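Local coordinates for putative phophotriesterase (PDB 3RHG), which probably hydrolyses ester bonds as a zinc-dependent member of the phosphotriesterase family, carrying two divalent metal ions in the active site of each subunit, at residues A[93-98]-A[161-166]; A[125-130]-A[175-180]; A[165-170]-A[194-199]; A[225-230]-A[246-251]. One frame throughout, in Å; residues are numbered along the deposited sequence.

Contact 1 (A[93-98]-A[161-166]). With ZN (zinc ion), chain B; ZN (zinc ion), chain C.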
loop_
_atom_site.group_PDB
_atom_site.type_symbol
_atom_site.label_atom_id
_atom_site.label_comp_id
_atom_site.label_asym_id
_atom_site.label_seq_id
_atom_site.Cartn_x
_atom_site.Cartn_y
_atom_site.Cartn_z
ATOM N N VAL A 93 19.925 -13.178 4.815
ATOM C CA VAL A 93 20.208 -14.118 3.727
ATOM C C VAL A 93 19.910 -13.464 2.389
ATOM O O VAL A 93 18.800 -12.996 2.163
ATOM C CB VAL A 93 19.339 -15.403 3.831
ATOM C CG1 VAL A 93 19.632 -16.384 2.675
ATOM C CG2 VAL A 93 19.558 -16.097 5.167
ATOM N N ASP A 94 20.917 -13.427 1.524
ATOM C CA ASP A 94 20.721 -12.985 0.151
ATOM C C ASP A 94 20.365 -14.223 -0.672
ATOM O O ASP A 94 21.196 -15.126 -0.807
ATOM C CB ASP A 94 22.003 -12.357 -0.389
ATOM C CG ASP A 94 21.901 -12.001 -1.857
ATOM O OD1 ASP A 94 21.426 -10.906 -2.169
ATOM O OD2 ASP A 94 22.332 -12.814 -2.699
ATOM N N ALA A 95 19.141 -14.261 -1.197
ATOM C CA ALA A 95 18.604 -15.424 -1.917
ATOM C C ALA A 95 18.856 -15.333 -3.427
ATOM O O ALA A 95 18.223 -16.050 -4.214
ATOM C CB ALA A 95 17.107 -15.590 -1.624
ATOM N N THR A 96 19.811 -14.487 -3.824
ATOM C CA THR A 96 20.168 -14.347 -5.232
ATOM C C THR A 96 21.142 -15.466 -5.580
ATOM O O THR A 96 22.360 -15.306 -5.434
ATOM C CB THR A 96 20.821 -12.966 -5.495
ATOM O OG1 THR A 96 20.059 -11.941 -4.833
ATOM C CG2 THR A 96 20.871 -12.663 -7.007
ATOM N N GLY A 97 20.611 -16.612 -6.016
ATOM C CA GLY A 97 21.403 -17.844 -6.039
ATOM C C GLY A 97 22.183 -18.077 -7.318
ATOM O O GLY A 97 22.913 -19.069 -7.430
ATOM N N SER A 98 22.018 -17.181 -8.296
ATOM C CA SER A 98 22.519 -17.441 -9.638
ATOM C C SER A 98 23.071 -16.185 -10.282
ATOM O O SER A 98 22.610 -15.074 -10.004
ATOM C CB SER A 98 21.371 -17.954 -10.518
ATOM O OG SER A 98 21.846 -18.200 -11.831
ATOM N N ALA A 161 28.474 -20.239 -0.291
ATOM C CA ALA A 161 27.055 -20.099 0.004
ATOM C C ALA A 161 26.680 -20.879 1.255
ATOM O O ALA A 161 27.341 -21.862 1.623
ATOM C CB ALA A 161 26.227 -20.612 -1.185
ATOM N N GLY A 162 25.572 -20.474 1.873
ATOM C CA GLY A 162 25.073 -21.182 3.057
ATOM C C GLY A 162 23.609 -21.594 2.930
ATOM O O GLY A 162 23.041 -22.148 3.876
ATOM N N MET A 163 23.000 -21.342 1.760
ATOM C CA MET A 163 21.620 -21.772 1.477
ATOM C C MET A 163 21.531 -22.206 0.024
ATOM O O MET A 163 22.216 -21.657 -0.848
ATOM C CB MET A 163 20.605 -20.631 1.671
ATOM C CG MET A 163 19.149 -21.089 1.551
ATOM S SD MET A 163 17.978 -19.812 2.093
ATOM C CE MET A 163 17.882 -18.788 0.595
ATOM N N ILE A 164 20.693 -23.204 -0.217
ATOM C CA ILE A 164 20.395 -23.627 -1.583
ATOM C C ILE A 164 19.123 -22.904 -2.010
ATOM O O ILE A 164 18.092 -23.020 -1.356
ATOM C CB ILE A 164 20.205 -25.154 -1.668
ATOM C CG1 ILE A 164 21.493 -25.875 -1.235
ATOM C CG2 ILE A 164 19.774 -25.561 -3.089
ATOM C CD1 ILE A 164 21.303 -27.381 -0.981
ATOM N N GLY A 165 19.202 -22.126 -3.083
ATOM C CA GLY A 165 18.023 -21.374 -3.537
ATOM C C GLY A 165 18.390 -20.002 -4.054
ATOM O O GLY A 165 19.575 -19.721 -4.221
ATOM N N GLU A 166 17.388 -19.166 -4.349
ATOM C CA GLU A 166 15.999 -19.607 -4.429
ATOM C C GLU A 166 15.768 -20.376 -5.737
ATOM O O GLU A 166 16.080 -19.876 -6.840
ATOM C CB GLU A 166 15.022 -18.441 -4.272
ATOM C CG GLU A 166 15.147 -17.315 -5.294
ATOM C CD GLU A 166 14.065 -16.251 -5.067
ATOM O OE1 GLU A 166 12.874 -16.590 -5.183
ATOM O OE2 GLU A 166 14.391 -15.093 -4.739
HETATM ZN ZN ZN B . 13.567 -13.452 -3.665
HETATM ZN ZN ZN C . 11.287 -15.736 -5.846
HETATM O O HOH W 1 18.390 -18.264 -7.481
#
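The thioether end of M163 packs against V93 and A95, its methyl CE touching V93 CG1 at 3.6 Å and A95 CB at 4.0 Å. The chain leaves with CG anti to the backbone N (chi1 -173°), then bends at its last torsion, and crosses the V93 side chain at about a right angle. Strand 118-123 stands between the two strands in the sheet, so the overlap is made across the inside of a (β/α)8 barrel, the fold of the amidohydrolases. Towards the strand ends the backbones meet directly: E166 N donates to A95 O over 3.2 Å (162° at the hydrogen), and G97 CA makes a CH···O contact of 3.2 Å with G165 O. A water links E166 O to G97 N, the latter bond weak. E166 follows a cis peptide; its CG lies between backbone N and carbonyl carbon (chi1 59°), and beyond it the extended chain reaches both metals: OE1 is 1.9 Å from the zinc ion shared with H199 and H229, and OE2 2.1 Å from that shared with H23, H25 and D294. The bridging role recalls the carboxylated lysine of bacterial phosphotriesterase. T96 OG1 is hydrogen-bonded to H25 ND1.

Contact 2 (A[125-130]-A[175-180]). With CAC (cacodylate ion), chain E.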
loop_
_atom_site.group_PDB
_atom_site.type_symbol
_atom_site.label_atom_id
_atom_site.label_comp_id
_atom_site.label_asym_id
_atom_site.label_seq_id
_atom_site.Cartn_x
_atom_site.Cartn_y
_atom_site.Cartn_z
ATOM N N LEU A 125 19.684 -22.420 -9.102
ATOM C CA LEU A 125 19.263 -21.857 -10.379
ATOM C C LEU A 125 17.831 -21.350 -10.291
ATOM O O LEU A 125 16.972 -21.944 -9.613
ATOM C CB LEU A 125 19.434 -22.882 -11.519
ATOM C CG LEU A 125 20.884 -23.366 -11.688
ATOM C CD1 LEU A 125 21.007 -24.399 -12.778
ATOM C CD2 LEU A 125 21.788 -22.181 -11.968
ATOM N N TYR A 126 17.582 -20.236 -10.975
ATOM C CA TYR A 126 16.297 -19.551 -10.909
ATOM C C TYR A 126 15.377 -20.081 -12.038
ATOM O O TYR A 126 15.600 -21.190 -12.549
ATOM C CB TYR A 126 16.556 -18.036 -11.009
ATOM C CG TYR A 126 15.393 -17.157 -10.647
ATOM C CD1 TYR A 126 14.688 -17.360 -9.459
ATOM C CD2 TYR A 126 14.993 -16.113 -11.480
ATOM C CE1 TYR A 126 13.627 -16.548 -9.106
ATOM C CE2 TYR A 126 13.923 -15.309 -11.146
ATOM C CZ TYR A 126 13.256 -15.516 -9.948
ATOM O OH TYR A 126 12.189 -14.707 -9.641
ATOM N N ILE A 127 14.333 -19.335 -12.397
ATOM C CA ILE A 127 13.365 -19.846 -13.380
ATOM C C ILE A 127 13.944 -19.874 -14.800
ATOM O O ILE A 127 14.903 -19.164 -15.109
ATOM C CB ILE A 127 12.026 -19.066 -13.359
ATOM C CG1 ILE A 127 12.255 -17.582 -13.664
ATOM C CG2 ILE A 127 11.335 -19.238 -12.015
ATOM C CD1 ILE A 127 10.924 -16.764 -13.831
ATOM N N GLU A 128 13.354 -20.690 -15.655
ATOM C CA GLU A 128 13.860 -20.856 -17.023
ATOM C C GLU A 128 13.873 -19.544 -17.827
ATOM O O GLU A 128 14.740 -19.333 -18.683
ATOM C CB GLU A 128 13.089 -21.966 -17.743
ATOM C CG GLU A 128 13.752 -22.370 -19.044
ATOM C CD GLU A 128 13.100 -23.570 -19.710
ATOM O OE1 GLU A 128 12.647 -24.519 -19.049
ATOM O OE2 GLU A 128 13.034 -23.555 -20.943
ATOM N N LYS A 129 12.942 -18.647 -17.533
ATOM C CA LYS A 129 12.915 -17.352 -18.203
ATOM C C LYS A 129 14.292 -16.680 -18.137
ATOM O O LYS A 129 14.723 -16.012 -19.093
ATOM C CB LYS A 129 11.861 -16.446 -17.563
ATOM C CG LYS A 129 11.819 -15.046 -18.127
ATOM C CD LYS A 129 10.685 -14.217 -17.515
ATOM C CE LYS A 129 10.681 -12.824 -18.131
ATOM N NZ LYS A 129 9.750 -11.879 -17.433
ATOM N N PHE A 130 14.978 -16.849 -16.997
ATOM C CA PHE A 130 16.293 -16.246 -16.792
ATOM C C PHE A 130 17.433 -17.218 -17.117
ATOM O O PHE A 130 18.487 -16.806 -17.623
ATOM C CB PHE A 130 16.458 -15.773 -15.335
ATOM C CG PHE A 130 15.656 -14.560 -15.002
ATOM C CD1 PHE A 130 16.248 -13.306 -15.021
ATOM C CD2 PHE A 130 14.307 -14.669 -14.666
ATOM C CE1 PHE A 130 15.507 -12.162 -14.715
ATOM C CE2 PHE A 130 13.555 -13.544 -14.377
ATOM C CZ PHE A 130 14.151 -12.287 -14.381
ATOM N N ASP A 175 10.045 -28.519 -17.651
ATOM C CA ASP A 175 10.850 -29.726 -17.452
ATOM C C ASP A 175 12.227 -29.352 -16.891
ATOM O O ASP A 175 12.782 -30.056 -16.044
ATOM C CB ASP A 175 10.992 -30.482 -18.773
ATOM C CG ASP A 175 9.717 -31.207 -19.170
ATOM O OD1 ASP A 175 8.721 -31.196 -18.384
ATOM O OD2 ASP A 175 9.709 -31.786 -20.282
ATOM N N GLY A 176 12.795 -28.251 -17.367
ATOM C CA GLY A 176 14.095 -27.820 -16.845
ATOM C C GLY A 176 14.031 -27.391 -15.388
ATOM O O GLY A 176 14.934 -27.701 -14.615
ATOM N N GLU A 177 12.957 -26.699 -15.012
ATOM C CA GLU A 177 12.745 -26.339 -13.623
ATOM C C GLU A 177 12.602 -27.569 -12.724
ATOM O O GLU A 177 13.087 -27.570 -11.586
ATOM C CB GLU A 177 11.584 -25.343 -13.486
ATOM C CG GLU A 177 11.947 -24.010 -14.168
ATOM C CD GLU A 177 10.759 -23.096 -14.451
ATOM O OE1 GLU A 177 9.589 -23.501 -14.223
ATOM O OE2 GLU A 177 11.005 -21.943 -14.870
ATOM N N LYS A 178 11.940 -28.607 -13.222
ATOM C CA LYS A 178 11.818 -29.853 -12.464
ATOM C C LYS A 178 13.186 -30.482 -12.269
ATOM O O LYS A 178 13.506 -30.982 -11.193
ATOM C CB LYS A 178 10.847 -30.829 -13.142
ATOM C CG LYS A 178 9.413 -30.296 -13.099
ATOM C CD LYS A 178 8.439 -31.110 -13.949
ATOM C CE LYS A 178 7.011 -30.629 -13.720
ATOM N NZ LYS A 178 6.084 -31.312 -14.683
ATOM N N ASN A 179 14.016 -30.454 -13.302
ATOM C CA ASN A 179 15.355 -31.000 -13.143
ATOM C C ASN A 179 16.278 -30.175 -12.231
ATOM O O ASN A 179 17.077 -30.732 -11.463
ATOM C CB ASN A 179 15.927 -31.282 -14.505
ATOM C CG ASN A 179 15.307 -32.545 -15.108
ATOM O OD1 ASN A 179 14.759 -33.408 -14.369
ATOM N ND2 ASN A 179 15.376 -32.668 -16.416
ATOM N N SER A 180 16.126 -28.857 -12.286
ATOM C CA SER A 180 16.811 -27.947 -11.383
ATOM C C SER A 180 16.409 -28.282 -9.925
ATOM O O SER A 180 17.254 -28.342 -9.026
ATOM C CB SER A 180 16.442 -26.507 -11.750
ATOM O OG SER A 180 16.833 -25.582 -10.748
HETATM AS AS CAC E . 12.145 -12.860 -6.568
HETATM O O1 CAC E . 12.091 -13.056 -4.846
HETATM O O2 CAC E . 11.648 -14.396 -7.192
HETATM C C1 CAC E . 10.807 -11.573 -7.092
HETATM C C2 CAC E . 13.925 -12.425 -7.231
HETATM O O HOH W 2 19.036 -25.555 -9.135
HETATM O O HOH W 3 14.944 -23.782 -11.610
HETATM O O HOH W 4 12.417 -26.960 -19.862
HETATM O O HOH W 5 10.327 -19.777 -16.615
#
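With CG turned away from its own carbonyl carbon (chi1 -65°) and the chain extended beyond it, E177 swings its carboxylate off helix 175-188 to the start of helix 128-131. There OE2 takes the N-H of E128 at 2.8 Å in an almost straight bond (173° at the hydrogen), using its anti lone pair, the one directed away from OE1. I127, at the N-cap position, lies side by side with E177, and its CB packs 3.4 Å from E177 OE2. A water hydrogen-bonded to E177 OE2 also accepts from K129 N, so the same oxygen serves two successive N-H groups of the first turn, one directly and one through solvent. The other oxygen, OE1, is held by S170 OG and T174 N, which fixes the carboxylate's rotation. The helix end would probably stabilise its negative charge.

E128 answers in the reverse direction: its OE1 meets T174 OG1 and receives a hydrogen bond of 2.6 Å from a water that itself accepts from G176 N. Further along, S180 OG is 3.8 Å from L125 CB and touches two waters, each at 2.7 Å, which lead on to L125 N and Y126 O. Y126 points the other way, its OH giving a 2.5 Å hydrogen bond to O2 of a cacodylate ion, probably from the crystallisation liquor, while its ring meets H199 edge-to-face. The contact thus ties the loop after barrel strand 118-123 to the helix after the next strand, with one side of that loop lining the metal site of a (β/α)8 hydrolase.

Contact 3 (A[165-170]-A[194-199]). With ZN (zinc ion), chain C; ZN (zinc ion), chain B.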
loop_
_atom_site.group_PDB
_atom_site.type_symbol
_atom_site.label_atom_id
_atom_site.label_comp_id
_atom_site.label_asym_id
_atom_site.label_seq_id
_atom_site.Cartn_x
_atom_site.Cartn_y
_atom_site.Cartn_z
ATOM N N GLY A 165 19.202 -22.126 -3.083
ATOM C CA GLY A 165 18.023 -21.374 -3.537
ATOM C C GLY A 165 18.390 -20.002 -4.054
ATOM O O GLY A 165 19.575 -19.721 -4.221
ATOM N N GLU A 166 17.388 -19.166 -4.349
ATOM C CA GLU A 166 15.999 -19.607 -4.429
ATOM C C GLU A 166 15.768 -20.376 -5.737
ATOM O O GLU A 166 16.080 -19.876 -6.840
ATOM C CB GLU A 166 15.022 -18.441 -4.272
ATOM C CG GLU A 166 15.147 -17.315 -5.294
ATOM C CD GLU A 166 14.065 -16.251 -5.067
ATOM O OE1 GLU A 166 12.874 -16.590 -5.183
ATOM O OE2 GLU A 166 14.391 -15.093 -4.739
ATOM N N ILE A 167 15.294 -21.612 -5.612
ATOM C CA ILE A 167 15.195 -22.522 -6.758
ATOM C C ILE A 167 13.956 -22.157 -7.556
ATOM O O ILE A 167 12.844 -22.124 -7.026
ATOM C CB ILE A 167 15.121 -23.997 -6.326
ATOM C CG1 ILE A 167 16.319 -24.362 -5.444
ATOM C CG2 ILE A 167 15.010 -24.942 -7.564
ATOM C CD1 ILE A 167 17.692 -24.228 -6.155
ATOM N N GLY A 168 14.131 -21.903 -8.847
ATOM C CA GLY A 168 13.027 -21.359 -9.644
ATOM C C GLY A 168 11.967 -22.368 -10.069
ATOM O O GLY A 168 12.238 -23.262 -10.898
ATOM N N VAL A 169 10.748 -22.206 -9.538
ATOM C CA VAL A 169 9.573 -22.910 -10.061
ATOM C C VAL A 169 8.670 -21.822 -10.636
ATOM O O VAL A 169 8.118 -21.002 -9.888
ATOM C CB VAL A 169 8.801 -23.698 -8.959
ATOM C CG1 VAL A 169 7.505 -24.329 -9.516
ATOM C CG2 VAL A 169 9.703 -24.751 -8.305
ATOM N N SER A 170 8.547 -21.758 -11.964
ATOM C CA SER A 170 7.778 -20.693 -12.581
ATOM C C SER A 170 6.301 -21.112 -12.667
ATOM O O SER A 170 5.962 -22.250 -12.351
ATOM C CB SER A 170 8.300 -20.421 -14.005
ATOM O OG SER A 170 7.870 -21.472 -14.872
ATOM N N ALA A 194 22.498 -27.389 5.070
ATOM C CA ALA A 194 21.940 -26.456 4.069
ATOM C C ALA A 194 20.430 -26.567 3.938
ATOM O O ALA A 194 19.911 -27.669 3.624
ATOM C CB ALA A 194 22.587 -26.672 2.705
ATOM N N SER A 195 19.717 -25.451 4.157
ATOM C CA SER A 195 18.290 -25.396 3.825
ATOM C C SER A 195 18.126 -25.164 2.330
ATOM O O SER A 195 19.081 -24.751 1.648
ATOM C CB SER A 195 17.567 -24.294 4.581
ATOM O OG SER A 195 17.966 -22.980 4.177
ATOM N N MET A 196 16.923 -25.427 1.832
ATOM C CA MET A 196 16.609 -25.219 0.427
ATOM C C MET A 196 15.364 -24.359 0.363
ATOM O O MET A 196 14.337 -24.729 0.931
ATOM C CB MET A 196 16.335 -26.557 -0.259
ATOM C CG MET A 196 16.131 -26.400 -1.759
ATOM S SD MET A 196 15.397 -27.902 -2.486
ATOM C CE MET A 196 16.400 -29.200 -1.804
ATOM N N ASN A 197 15.473 -23.216 -0.310
ATOM C CA ASN A 197 14.398 -22.241 -0.435
ATOM C C ASN A 197 13.877 -22.303 -1.857
ATOM O O ASN A 197 14.664 -22.130 -2.804
ATOM C CB ASN A 197 14.960 -20.862 -0.114
ATOM C CG ASN A 197 13.913 -19.768 -0.070
ATOM O OD1 ASN A 197 14.119 -18.737 -0.685
ATOM N ND2 ASN A 197 12.828 -19.949 0.714
ATOM N N ILE A 198 12.584 -22.602 -2.010
ATOM C CA ILE A 198 12.001 -22.760 -3.344
ATOM C C ILE A 198 11.232 -21.506 -3.727
ATOM O O ILE A 198 10.274 -21.137 -3.069
ATOM C CB ILE A 198 11.028 -23.974 -3.416
ATOM C CG1 ILE A 198 11.654 -25.238 -2.793
ATOM C CG2 ILE A 198 10.570 -24.242 -4.866
ATOM C CD1 ILE A 198 12.898 -25.665 -3.432
ATOM N N HIS A 199 11.615 -20.883 -4.840
ATOM C CA HIS A 199 10.801 -19.839 -5.409
ATOM C C HIS A 199 9.542 -20.507 -5.949
ATOM O O HIS A 199 9.602 -21.272 -6.925
ATOM C CB HIS A 199 11.542 -19.148 -6.570
ATOM C CG HIS A 199 10.644 -18.312 -7.431
ATOM N ND1 HIS A 199 10.472 -16.958 -7.236
ATOM C CD2 HIS A 199 9.866 -18.642 -8.497
ATOM C CE1 HIS A 199 9.616 -16.492 -8.135
ATOM N NE2 HIS A 199 9.239 -17.494 -8.913
HETATM ZN ZN ZN C . 11.287 -15.736 -5.846
HETATM ZN ZN ZN B . 13.567 -13.452 -3.665
#
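The side chain of H199 and the carboxylate of E166 converge on one zinc ion, which H199 ND1 binds at 2.0 Å. H199 reaches it with CG anti to its backbone N (chi1 165°), and its ring plane stands 48° from that of the carboxylate. E166 OE1 comes to the edge of the imidazole, near its plane, and lies 3.2 Å from ND1, but both atoms are committed to the metal. Behind them the backbones pair in register. I167 N gives a bond of 2.9 Å to N197 O in the carbonyl plane; H199 N returns one of 2.8 Å to I167 O, bent to 131° at the hydrogen; V169 N closes the ladder on H199 O at 3.0 Å. This is the parallel pairing of a beta-alpha-beta crossover, strand 163-168, helix 175-188 and strand 195-199, within the barrel. I167, M196 and I198 turn to the surrounding helices, and I198 CG2 packs on V169 CG2 at 3.6 Å. N197 faces the interior: OD1 is hydrogen-bonded to H23 ND1, which probably helps to position H23, a ligand of the other zinc ion, the one bound by E166 OE2, and ND2 is bonded to S226 OG and E251 OE1.

Contact 4 (A[225-230]-A[246-251]). With ZN (zinc ion), chain C; BEZ (benzoic acid), chain D.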
loop_
_atom_site.group_PDB
_atom_site.type_symbol
_atom_site.label_atom_id
_atom_site.label_comp_id
_atom_site.label_asym_id
_atom_site.label_seq_id
_atom_site.Cartn_x
_atom_site.Cartn_y
_atom_site.Cartn_z
ATOM N N ILE A 225 13.372 -27.646 4.155
ATOM C CA ILE A 225 12.795 -27.046 2.943
ATOM C C ILE A 225 11.840 -25.914 3.314
ATOM O O ILE A 225 10.991 -26.073 4.202
ATOM C CB ILE A 225 12.055 -28.117 2.116
ATOM C CG1 ILE A 225 13.113 -29.083 1.523
ATOM C CG2 ILE A 225 11.196 -27.486 0.979
ATOM C CD1 ILE A 225 12.550 -30.342 1.049
ATOM N N SER A 226 11.977 -24.775 2.637
ATOM C CA SER A 226 11.026 -23.682 2.781
ATOM C C SER A 226 10.405 -23.312 1.447
ATOM O O SER A 226 11.102 -23.259 0.406
ATOM C CB SER A 226 11.677 -22.450 3.422
ATOM O OG SER A 226 12.813 -22.049 2.669
ATOM N N LEU A 227 9.101 -23.062 1.485
ATOM C CA LEU A 227 8.389 -22.621 0.293
ATOM C C LEU A 227 8.299 -21.094 0.308
ATOM O O LEU A 227 7.571 -20.528 1.100
ATOM C CB LEU A 227 6.997 -23.279 0.177
ATOM C CG LEU A 227 7.004 -24.813 0.157
ATOM C CD1 LEU A 227 5.571 -25.365 -0.050
ATOM C CD2 LEU A 227 7.935 -25.303 -0.969
ATOM N N ALA A 228 9.064 -20.431 -0.550
ATOM C CA ALA A 228 9.021 -18.974 -0.640
ATOM C C ALA A 228 7.699 -18.501 -1.259
ATOM O O ALA A 228 6.994 -19.248 -1.930
ATOM C CB ALA A 228 10.195 -18.446 -1.502
ATOM N N HIS A 229 7.394 -17.240 -1.027
ATOM C CA HIS A 229 6.252 -16.575 -1.620
ATOM C C HIS A 229 4.948 -17.315 -1.296
ATOM O O HIS A 229 4.077 -17.508 -2.150
ATOM C CB HIS A 229 6.451 -16.447 -3.137
ATOM C CG HIS A 229 7.826 -16.012 -3.534
ATOM N ND1 HIS A 229 8.551 -15.086 -2.815
ATOM C CD2 HIS A 229 8.610 -16.369 -4.579
ATOM C CE1 HIS A 229 9.734 -14.910 -3.379
ATOM N NE2 HIS A 229 9.792 -15.663 -4.463
ATOM N N SER A 230 4.815 -17.728 -0.041
ATOM C CA SER A 230 3.574 -18.317 0.411
ATOM C C SER A 230 2.513 -17.232 0.636
ATOM O O SER A 230 1.332 -17.556 0.787
ATOM C CB SER A 230 3.811 -19.100 1.713
ATOM O OG SER A 230 4.699 -20.197 1.501
ATOM N N ARG A 246 2.861 -31.631 5.539
ATOM C CA ARG A 246 3.923 -32.405 4.917
ATOM C C ARG A 246 5.292 -32.113 5.537
ATOM O O ARG A 246 6.296 -32.747 5.188
ATOM C CB ARG A 246 3.928 -32.232 3.380
ATOM C CG ARG A 246 2.614 -32.701 2.752
ATOM C CD ARG A 246 2.634 -32.675 1.228
ATOM N NE ARG A 246 3.543 -33.683 0.716
ATOM C CZ ARG A 246 3.675 -33.973 -0.575
ATOM N NH1 ARG A 246 2.941 -33.315 -1.475
ATOM N NH2 ARG A 246 4.535 -34.918 -0.957
ATOM N N GLY A 247 5.332 -31.158 6.466
ATOM C CA GLY A 247 6.523 -30.990 7.297
ATOM C C GLY A 247 7.429 -29.821 6.944
ATOM O O GLY A 247 8.410 -29.566 7.642
ATOM N N VAL A 248 7.107 -29.101 5.865
ATOM C CA VAL A 248 7.974 -28.043 5.375
ATOM C C VAL A 248 7.669 -26.707 6.039
ATOM O O VAL A 248 6.647 -26.560 6.728
ATOM C CB VAL A 248 7.859 -27.883 3.832
ATOM C CG1 VAL A 248 8.215 -29.212 3.155
ATOM C CG2 VAL A 248 6.468 -27.331 3.427
ATOM N N TRP A 249 8.548 -25.730 5.813
ATOM C CA TRP A 249 8.336 -24.376 6.291
ATOM C C TRP A 249 7.577 -23.564 5.258
ATOM O O TRP A 249 7.865 -23.662 4.052
ATOM C CB TRP A 249 9.679 -23.687 6.535
ATOM C CG TRP A 249 10.527 -24.307 7.590
ATOM C CD1 TRP A 249 11.341 -25.398 7.459
ATOM C CD2 TRP A 249 10.672 -23.859 8.953
ATOM N NE1 TRP A 249 11.987 -25.656 8.654
ATOM C CE2 TRP A 249 11.614 -24.710 9.573
ATOM C CE3 TRP A 249 10.142 -22.789 9.680
ATOM C CZ2 TRP A 249 11.990 -24.564 10.921
ATOM C CZ3 TRP A 249 10.511 -22.646 11.031
ATOM C CH2 TRP A 249 11.447 -23.520 11.622
ATOM N N LEU A 250 6.612 -22.765 5.696
ATOM C CA LEU A 250 6.017 -21.773 4.814
ATOM C C LEU A 250 6.677 -20.439 5.091
ATOM O O LEU A 250 6.715 -19.986 6.229
ATOM C CB LEU A 250 4.492 -21.660 5.002
ATOM C CG LEU A 250 3.692 -22.886 4.545
ATOM C CD1 LEU A 250 2.181 -22.559 4.599
ATOM C CD2 LEU A 250 4.082 -23.331 3.145
ATOM N N GLU A 251 7.177 -19.798 4.043
ATOM C CA GLU A 251 7.841 -18.516 4.186
ATOM C C GLU A 251 6.968 -17.411 3.605
ATOM O O GLU A 251 6.587 -17.449 2.416
ATOM C CB GLU A 251 9.187 -18.550 3.464
ATOM C CG GLU A 251 9.942 -17.238 3.461
ATOM C CD GLU A 251 11.294 -17.424 2.816
ATOM O OE1 GLU A 251 11.444 -17.228 1.574
ATOM O OE2 GLU A 251 12.208 -17.829 3.550
HETATM ZN ZN ZN C . 11.287 -15.736 -5.846
HETATM C C BEZ D . 6.872 -13.217 -8.678
HETATM O O1 BEZ D . 6.817 -14.465 -8.680
HETATM O O2 BEZ D . 6.672 -12.586 -9.744
HETATM C C1 BEZ D . 7.171 -12.467 -7.419
HETATM C C2 BEZ D . 7.539 -13.141 -6.252
HETATM C C3 BEZ D . 7.828 -12.419 -5.095
HETATM C C4 BEZ D . 7.728 -11.035 -5.095
HETATM C C5 BEZ D . 7.348 -10.370 -6.256
HETATM C C6 BEZ D . 7.072 -11.076 -7.424
#
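A beta-alpha-beta unit of the barrel, made by strand 225-227, helix 237-245 and strand 249-252, ends here at the zinc site and the benzoic acid pocket, and S226 and L227 pair in parallel with W249 and L250. W249 N bonds to I225 O at 2.9 Å, and L227 N donates to W249 O at the same separation, both nearly straight. L227 O is gripped twice: E251 N and S230 OG approach from opposite faces of its carbonyl plane, the hydroxyl at 2.9 Å. That fold-back of S230 is completed by S230 N, which donates to E251 O at 3.0 Å, so the turn holding H229 is pinned to the neighbouring strand.

On the face of the sheet that carries L227 and L250, L227 CD1 touches both V248 CG2 and L250 CD2, 4.1 Å from each. W249 lies on the opposite face with S226 and packs on helix 336-343; the edge of its ring meets I225 O close to its own plane, and its NE1 bonds to A223 O. E251 extends with CG anti to the backbone N (chi1 176°), which lays OE1 beside A228 CB at 3.5 Å.

H229 binds the zinc ion through NE2, together with E166 and H199, and its ND1 is hydrogen-bonded to D253 OD1, which probably helps to orient the ring. A228 CB lies over the centre of one face of the imidazole; the opposite face is met edge-on by the benzoic acid ring, whose C3 is 3.6 Å from H229 CE1.

Overall arrangement
Contacts 1, 3 and 4 lie on one parallel sheet and meet at one zinc ion, and contacts 1 and 3 reach the other through E166. Contacts 1 and 3, with centres about 8 Å apart, share G165 and E166, while contact 3 reaches contact 4, about 10 Å away centre to centre, through I198 O and A228 N at 2.9 Å. The common zinc ion draws on all three: E166 from contacts 1 and 3, H199 from contact 3, H229 from contact 4. Contact 2 lies further out and touches both contact 3, where L125 O and G168 N are 2.9 Å apart, and contact 1. Contacts 2 and 4 do not touch; their centres are about 19 Å apart.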